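Local coordinates for protein CRISPR-associated endonuclease C2c1 (Alicyclobacillus acidoterrestris, PDB 5U31) that cleaves invading DNA in bacterial CRISPR immunity, as an RNA-guided endonuclease that works best with a divalent metal ion and recognises a protospacer adjacent motif, at residues A849-Y854 with W871-V876. The protein carries 3 engineered substitutions. Numbering follows the deposited sequence.
Sequences AELSEY and WSHRGV. Engineered in segment 849-854: Ala849 (natural residue Glu). With nucleotides of chain E; nucleotides of chain C.
Leu851 and Tyr854 meet Trp871 and His873 in the RuvC domain, which has an RNase H-like fold, where the chain of strand 845-850 leads into a turn. Residues 851-854 form a type I beta turn. It packs on the start of helix 873-884. The tight part is centred on Leu851. Its CD1 lies 3.7 Å from CH2 of Trp871, and the two side chains cross at about a right angle. The ring of His873 rises with CG between its own backbone N and carbonyl carbon (chi1 63°). Its NE2 donates to Leu851 O at 2.9 Å. The donor stands above the carbonyl plane, and the N-H...O angle is 145°. Tyr854 N, closing the turn, reaches the same oxygen from the opposite face. Two donors therefore grip one acceptor.

Trp871 presents one face to its neighbour His873, whose CB sits over the ring, and its edge to CE1 of Tyr854. Tyr854 carries the contact on to the DNA. One face of its ring lies against the base of DG4 of chain E, with CG 3.3 Å from N3. Its OH is held by Glu864 and lies against the base of DG5 of chain E. This fits the inferred role of Tyr854 in disrupting base stacking beside the scissile phosphate. Ala849, on strand 845-850, is an engineered substitution of a Glu inferred to be an active-site residue.

The more open side is at Ser852, which is partly exposed. Arg874, buried, faces it and makes a salt bridge through NE to a DNA phosphate. Gly875 N donates to OP1 of DG14 of chain C at 3.2 Å. Toward Ser852, Arg874 turns one guanidinium face, with Ser852 CB over its centre, 3.7 Å from CZ.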
ATOM      1  N   ALA A 849     -14.988  -2.286   2.308  1.00 38.80           N
ATOM      2  CA  ALA A 849     -14.804  -3.724   2.414  1.00 36.94           C
ATOM      3  C   ALA A 849     -13.501  -4.023   3.138  1.00 32.47           C
ATOM      4  O   ALA A 849     -12.494  -3.334   2.951  1.00 32.78           O
ATOM      5  CB  ALA A 849     -14.803  -4.378   1.032  1.00 33.19           C
ATOM      6  N   GLU A 850     -13.533  -5.045   3.984  1.00 32.66           N
ATOM      7  CA  GLU A 850     -12.349  -5.501   4.701  1.00 32.34           C
ATOM      8  C   GLU A 850     -11.466  -6.267   3.722  1.00 32.31           C
ATOM      9  O   GLU A 850     -11.739  -7.423   3.397  1.00 52.55           O
ATOM     10  CB  GLU A 850     -12.756  -6.359   5.894  1.00 45.05           C
ATOM     11  CG  GLU A 850     -11.630  -7.154   6.506  1.00 52.25           C
ATOM     12  CD  GLU A 850     -10.437  -6.288   6.784  1.00 48.92           C
ATOM     13  OE1 GLU A 850     -10.637  -5.153   7.258  1.00 46.68           O
ATOM     14  OE2 GLU A 850      -9.307  -6.730   6.504  1.00 41.91           O
ATOM     15  N   LEU A 851     -10.399  -5.625   3.237  1.00 32.54           N
ATOM     16  CA  LEU A 851      -9.516  -6.243   2.253  1.00 36.48           C
ATOM     17  C   LEU A 851      -8.058  -6.209   2.695  1.00 40.42           C
ATOM     18  O   LEU A 851      -7.151  -6.182   1.858  1.00 36.27           O
ATOM     19  CB  LEU A 851      -9.665  -5.575   0.888  1.00 31.89           C
ATOM     20  CG  LEU A 851     -11.059  -5.620   0.273  1.00 35.87           C
ATOM     21  CD1 LEU A 851     -11.031  -4.990  -1.102  1.00 38.44           C
ATOM     22  CD2 LEU A 851     -11.574  -7.049   0.211  1.00 45.63           C
ATOM     23  N   SER A 852      -7.812  -6.219   4.005  1.00 31.28           N
ATOM     24  CA  SER A 852      -6.434  -6.194   4.481  1.00 30.93           C
ATOM     25  C   SER A 852      -5.667  -7.434   4.049  1.00 31.20           C
ATOM     26  O   SER A 852      -4.461  -7.355   3.803  1.00 57.50           O
ATOM     27  CB  SER A 852      -6.401  -6.062   6.000  1.00 30.79           C
ATOM     28  OG  SER A 852      -7.008  -7.189   6.607  1.00 41.55           O
ATOM     29  N   GLU A 853      -6.335  -8.582   3.954  1.00 31.74           N
ATOM     30  CA  GLU A 853      -5.645  -9.805   3.560  1.00 41.76           C
ATOM     31  C   GLU A 853      -5.491  -9.940   2.052  1.00 41.56           C
ATOM     32  O   GLU A 853      -4.810 -10.863   1.595  1.00 35.56           O
ATOM     33  CB  GLU A 853      -6.376 -11.028   4.114  1.00 47.34           C
ATOM     34  CG  GLU A 853      -6.733 -10.925   5.584  1.00 61.33           C
ATOM     35  CD  GLU A 853      -7.420 -12.174   6.097  1.00 69.14           C
ATOM     36  OE1 GLU A 853      -6.713 -13.168   6.370  1.00 74.94           O
ATOM     37  OE2 GLU A 853      -8.666 -12.168   6.204  1.00 57.04           O
ATOM     38  N   TYR A 854      -6.099  -9.047   1.272  1.00 40.81           N
ATOM     39  CA  TYR A 854      -5.947  -9.060  -0.182  1.00 33.89           C
ATOM     40  C   TYR A 854      -4.655  -8.327  -0.545  1.00 43.37           C
ATOM     41  O   TYR A 854      -4.648  -7.213  -1.074  1.00 33.02           O
ATOM     42  CB  TYR A 854      -7.160  -8.431  -0.849  1.00 33.80           C
ATOM     43  CG  TYR A 854      -7.295  -8.771  -2.314  1.00 38.82           C
ATOM     44  CD1 TYR A 854      -8.186  -8.084  -3.127  1.00 34.34           C
ATOM     45  CD2 TYR A 854      -6.535  -9.782  -2.883  1.00 34.60           C
ATOM     46  CE1 TYR A 854      -8.307  -8.390  -4.466  1.00 34.78           C
ATOM     47  CE2 TYR A 854      -6.651 -10.094  -4.221  1.00 37.15           C
ATOM     48  CZ  TYR A 854      -7.539  -9.397  -5.008  1.00 35.14           C
ATOM     49  OH  TYR A 854      -7.658  -9.709  -6.342  1.00 38.08           O
ATOM     50  N   TRP A 871      -4.204  -0.889  -8.388  1.00 43.78           N
ATOM     51  CA  TRP A 871      -5.328  -0.562  -7.521  1.00 41.16           C
ATOM     52  C   TRP A 871      -4.850   0.122  -6.248  1.00 35.97           C
ATOM     53  O   TRP A 871      -5.246   1.253  -5.946  1.00 31.29           O
ATOM     54  CB  TRP A 871      -6.103  -1.841  -7.192  1.00 34.62           C
ATOM     55  CG  TRP A 871      -7.464  -1.613  -6.624  1.00 32.26           C
ATOM     56  CD1 TRP A 871      -8.172  -0.448  -6.635  1.00 37.73           C
ATOM     57  CD2 TRP A 871      -8.285  -2.576  -5.953  1.00 32.38           C
ATOM     58  NE1 TRP A 871      -9.387  -0.627  -6.015  1.00 43.04           N
ATOM     59  CE2 TRP A 871      -9.478  -1.924  -5.587  1.00 34.25           C
ATOM     60  CE3 TRP A 871      -8.127  -3.926  -5.628  1.00 32.52           C
ATOM     61  CZ2 TRP A 871     -10.507  -2.577  -4.913  1.00 40.32           C
ATOM     62  CZ3 TRP A 871      -9.148  -4.570  -4.957  1.00 32.69           C
ATOM     63  CH2 TRP A 871     -10.323  -3.897  -4.606  1.00 41.22           C
ATOM     64  N   SER A 872      -3.978  -0.556  -5.501  1.00 41.55           N
ATOM     65  CA  SER A 872      -3.495  -0.124  -4.191  1.00 35.02           C
ATOM     66  C   SER A 872      -4.655   0.367  -3.321  1.00 30.51           C
ATOM     67  O   SER A 872      -4.787   1.546  -3.002  1.00 30.32           O
ATOM     68  CB  SER A 872      -2.402   0.940  -4.335  1.00 30.40           C
ATOM     69  OG  SER A 872      -2.865   2.057  -5.060  1.00 47.98           O
ATOM     70  N   HIS A 873      -5.507  -0.593  -2.954  1.00 30.70           N
ATOM     71  CA  HIS A 873      -6.694  -0.261  -2.178  1.00 30.70           C
ATOM     72  C   HIS A 873      -6.347   0.118  -0.746  1.00 43.59           C
ATOM     73  O   HIS A 873      -7.019   0.969  -0.156  1.00 52.59           O
ATOM     74  CB  HIS A 873      -7.682  -1.428  -2.192  1.00 36.08           C
ATOM     75  CG  HIS A 873      -7.163  -2.681  -1.557  1.00 31.06           C
ATOM     76  ND1 HIS A 873      -6.630  -3.720  -2.288  1.00 42.20           N
ATOM     77  CD2 HIS A 873      -7.112  -3.070  -0.262  1.00 30.88           C
ATOM     78  CE1 HIS A 873      -6.267  -4.694  -1.471  1.00 33.42           C
ATOM     79  NE2 HIS A 873      -6.547  -4.323  -0.235  1.00 32.64           N
ATOM     80  N   ARG A 874      -5.313  -0.503  -0.171  1.00 45.19           N
ATOM     81  CA  ARG A 874      -4.907  -0.147   1.185  1.00 30.54           C
ATOM     82  C   ARG A 874      -4.424   1.292   1.252  1.00 31.79           C
ATOM     83  O   ARG A 874      -4.661   1.982   2.250  1.00 35.67           O
ATOM     84  CB  ARG A 874      -3.825  -1.104   1.677  1.00 29.53           C
ATOM     85  CG  ARG A 874      -4.326  -2.522   1.877  1.00 41.03           C
ATOM     86  CD  ARG A 874      -5.430  -2.568   2.919  1.00 52.01           C
ATOM     87  NE  ARG A 874      -4.913  -2.516   4.284  1.00 61.26           N
ATOM     88  CZ  ARG A 874      -5.680  -2.455   5.369  1.00 66.06           C
ATOM     89  NH1 ARG A 874      -7.002  -2.428   5.248  1.00 68.82           N
ATOM     90  NH2 ARG A 874      -5.129  -2.416   6.576  1.00 70.54           N
ATOM     91  N   GLY A 875      -3.745   1.761   0.204  1.00 33.72           N
ATOM     92  CA  GLY A 875      -3.433   3.177   0.118  1.00 29.32           C
ATOM     93  C   GLY A 875      -4.676   4.049   0.127  1.00 29.79           C
ATOM     94  O   GLY A 875      -4.710   5.086   0.792  1.00 47.54           O
ATOM     95  N   VAL A 876      -5.713   3.638  -0.610  1.00 34.83           N
ATOM     96  CA  VAL A 876      -6.976   4.374  -0.591  1.00 34.29           C
ATOM     97  C   VAL A 876      -7.558   4.377   0.812  1.00 33.50           C
ATOM     98  O   VAL A 876      -8.069   5.398   1.291  1.00 40.19           O
ATOM     99  CB  VAL A 876      -7.969   3.777  -1.607  1.00 30.56           C
ATOM    100  CG1 VAL A 876      -9.262   4.567  -1.611  1.00 30.91           C
ATOM    101  CG2 VAL A 876      -7.370   3.746  -3.002  1.00 30.73           C
TER
ATOM    102  P    DG E   4     -15.687 -12.334  -3.744  1.00 37.49           P
ATOM    103  OP1  DG E   4     -17.099 -11.947  -3.561  1.00 37.93           O
ATOM    104  OP2  DG E   4     -15.291 -13.125  -4.928  1.00 48.25           O
ATOM    105  O5'  DG E   4     -14.833 -10.994  -3.741  1.00 44.18           O
ATOM    106  C5'  DG E   4     -15.031 -10.039  -2.718  1.00 35.33           C
ATOM    107  C4'  DG E   4     -13.866  -9.081  -2.675  1.00 34.65           C
ATOM    108  O4'  DG E   4     -12.749  -9.727  -2.034  1.00 42.55           O
ATOM    109  C3'  DG E   4     -13.355  -8.669  -4.040  1.00 34.64           C
ATOM    110  O3'  DG E   4     -14.065  -7.526  -4.483  1.00 34.60           O
ATOM    111  C2'  DG E   4     -11.893  -8.343  -3.764  1.00 37.54           C
ATOM    112  C1'  DG E   4     -11.541  -9.301  -2.626  1.00 36.60           C
ATOM    113  N9   DG E   4     -10.787 -10.476  -3.051  1.00 44.38           N
ATOM    114  C8   DG E   4     -10.833 -11.101  -4.276  1.00 43.38           C
ATOM    115  N7   DG E   4     -10.037 -12.134  -4.361  1.00 48.64           N
ATOM    116  C5   DG E   4      -9.426 -12.197  -3.115  1.00 46.84           C
ATOM    117  C6   DG E   4      -8.463 -13.106  -2.612  1.00 46.64           C
ATOM    118  O6   DG E   4      -7.945 -14.068  -3.188  1.00 62.14           O
ATOM    119  N1   DG E   4      -8.112 -12.808  -1.297  1.00 60.90           N
ATOM    120  C2   DG E   4      -8.626 -11.762  -0.561  1.00 59.51           C
ATOM    121  N2   DG E   4      -8.168 -11.628   0.694  1.00 51.60           N
ATOM    122  N3   DG E   4      -9.527 -10.905  -1.020  1.00 45.19           N
ATOM    123  C4   DG E   4      -9.878 -11.181  -2.299  1.00 45.67           C
TER
ATOM    124  P    DG C  14      -0.700   0.073  -1.314  1.00 34.23           P
ATOM    125  OP1  DG C  14      -2.051  -0.518  -1.352  1.00 40.14           O
ATOM    126  OP2  DG C  14      -0.541   1.542  -1.261  1.00 29.26           O
ATOM    127  O5'  DG C  14       0.032  -0.529  -0.034  1.00 55.12           O
ATOM    128  C5'  DG C  14      -0.044  -1.914   0.239  1.00 29.45           C
ATOM    129  C4'  DG C  14       0.511  -2.215   1.617  1.00 29.19           C
ATOM    130  O4'  DG C  14       1.958  -2.166   1.589  1.00 49.02           O
ATOM    131  C3'  DG C  14       0.067  -1.254   2.721  1.00 28.84           C
ATOM    132  O3'  DG C  14      -0.522  -1.995   3.783  1.00 28.91           O
ATOM    133  C2'  DG C  14       1.366  -0.562   3.157  1.00 31.09           C
ATOM    134  C1'  DG C  14       2.418  -1.594   2.783  1.00 40.60           C
ATOM    135  N9   DG C  14       3.747  -1.031   2.540  1.00 39.98           N
ATOM    136  C8   DG C  14       4.081  -0.078   1.609  1.00 38.28           C
ATOM    137  N7   DG C  14       5.351   0.226   1.605  1.00 43.49           N
ATOM    138  C5   DG C  14       5.900  -0.580   2.595  1.00 30.28           C
ATOM    139  C6   DG C  14       7.240  -0.691   3.040  1.00 28.35           C
ATOM    140  O6   DG C  14       8.236  -0.077   2.639  1.00 28.33           O
ATOM    141  N1   DG C  14       7.370  -1.624   4.056  1.00 28.39           N
ATOM    142  C2   DG C  14       6.341  -2.363   4.581  1.00 28.48           C
ATOM    143  N2   DG C  14       6.669  -3.212   5.561  1.00 29.91           N
ATOM    144  N3   DG C  14       5.076  -2.277   4.175  1.00 36.52           N
ATOM    145  C4   DG C  14       4.930  -1.364   3.180  1.00 41.34           C
TER
ATOM    146  P    DG E   5     -14.640  -7.458  -5.976  1.00 44.99           P
ATOM    147  OP1  DG E   5     -15.602  -6.338  -5.984  1.00 57.50           O
ATOM    148  OP2  DG E   5     -15.089  -8.808  -6.382  1.00 59.79           O
ATOM    149  O5'  DG E   5     -13.360  -7.090  -6.861  1.00 44.48           O
ATOM    150  C5'  DG E   5     -12.748  -5.817  -6.718  1.00 44.91           C
ATOM    151  C4'  DG E   5     -11.444  -5.749  -7.492  1.00 34.22           C
ATOM    152  O4'  DG E   5     -10.575  -6.817  -7.060  1.00 34.85           O
ATOM    153  C3'  DG E   5     -11.577  -5.922  -8.996  1.00 34.77           C
ATOM    154  O3'  DG E   5     -11.813  -4.653  -9.606  1.00 47.64           O
ATOM    155  C2'  DG E   5     -10.205  -6.470  -9.376  1.00 37.33           C
ATOM    156  C1'  DG E   5      -9.839  -7.316  -8.159  1.00 37.41           C
ATOM    157  N9   DG E   5     -10.172  -8.719  -8.324  1.00 42.10           N
ATOM    158  C8   DG E   5     -11.232  -9.390  -7.763  1.00 51.78           C
ATOM    159  N7   DG E   5     -11.285 -10.648  -8.101  1.00 57.57           N
ATOM    160  C5   DG E   5     -10.191 -10.817  -8.942  1.00 54.50           C
ATOM    161  C6   DG E   5      -9.733 -11.969  -9.616  1.00 61.29           C
ATOM    162  O6   DG E   5     -10.219 -13.104  -9.603  1.00 73.42           O
ATOM    163  N1   DG E   5      -8.588 -11.708 -10.365  1.00 65.08           N
ATOM    164  C2   DG E   5      -7.967 -10.484 -10.451  1.00 79.42           C
ATOM    165  N2   DG E   5      -6.873 -10.423 -11.227  1.00 87.83           N
ATOM    166  N3   DG E   5      -8.389  -9.393  -9.822  1.00 70.09           N
ATOM    167  C4   DG E   5      -9.500  -9.636  -9.089  1.00 48.69           C
TER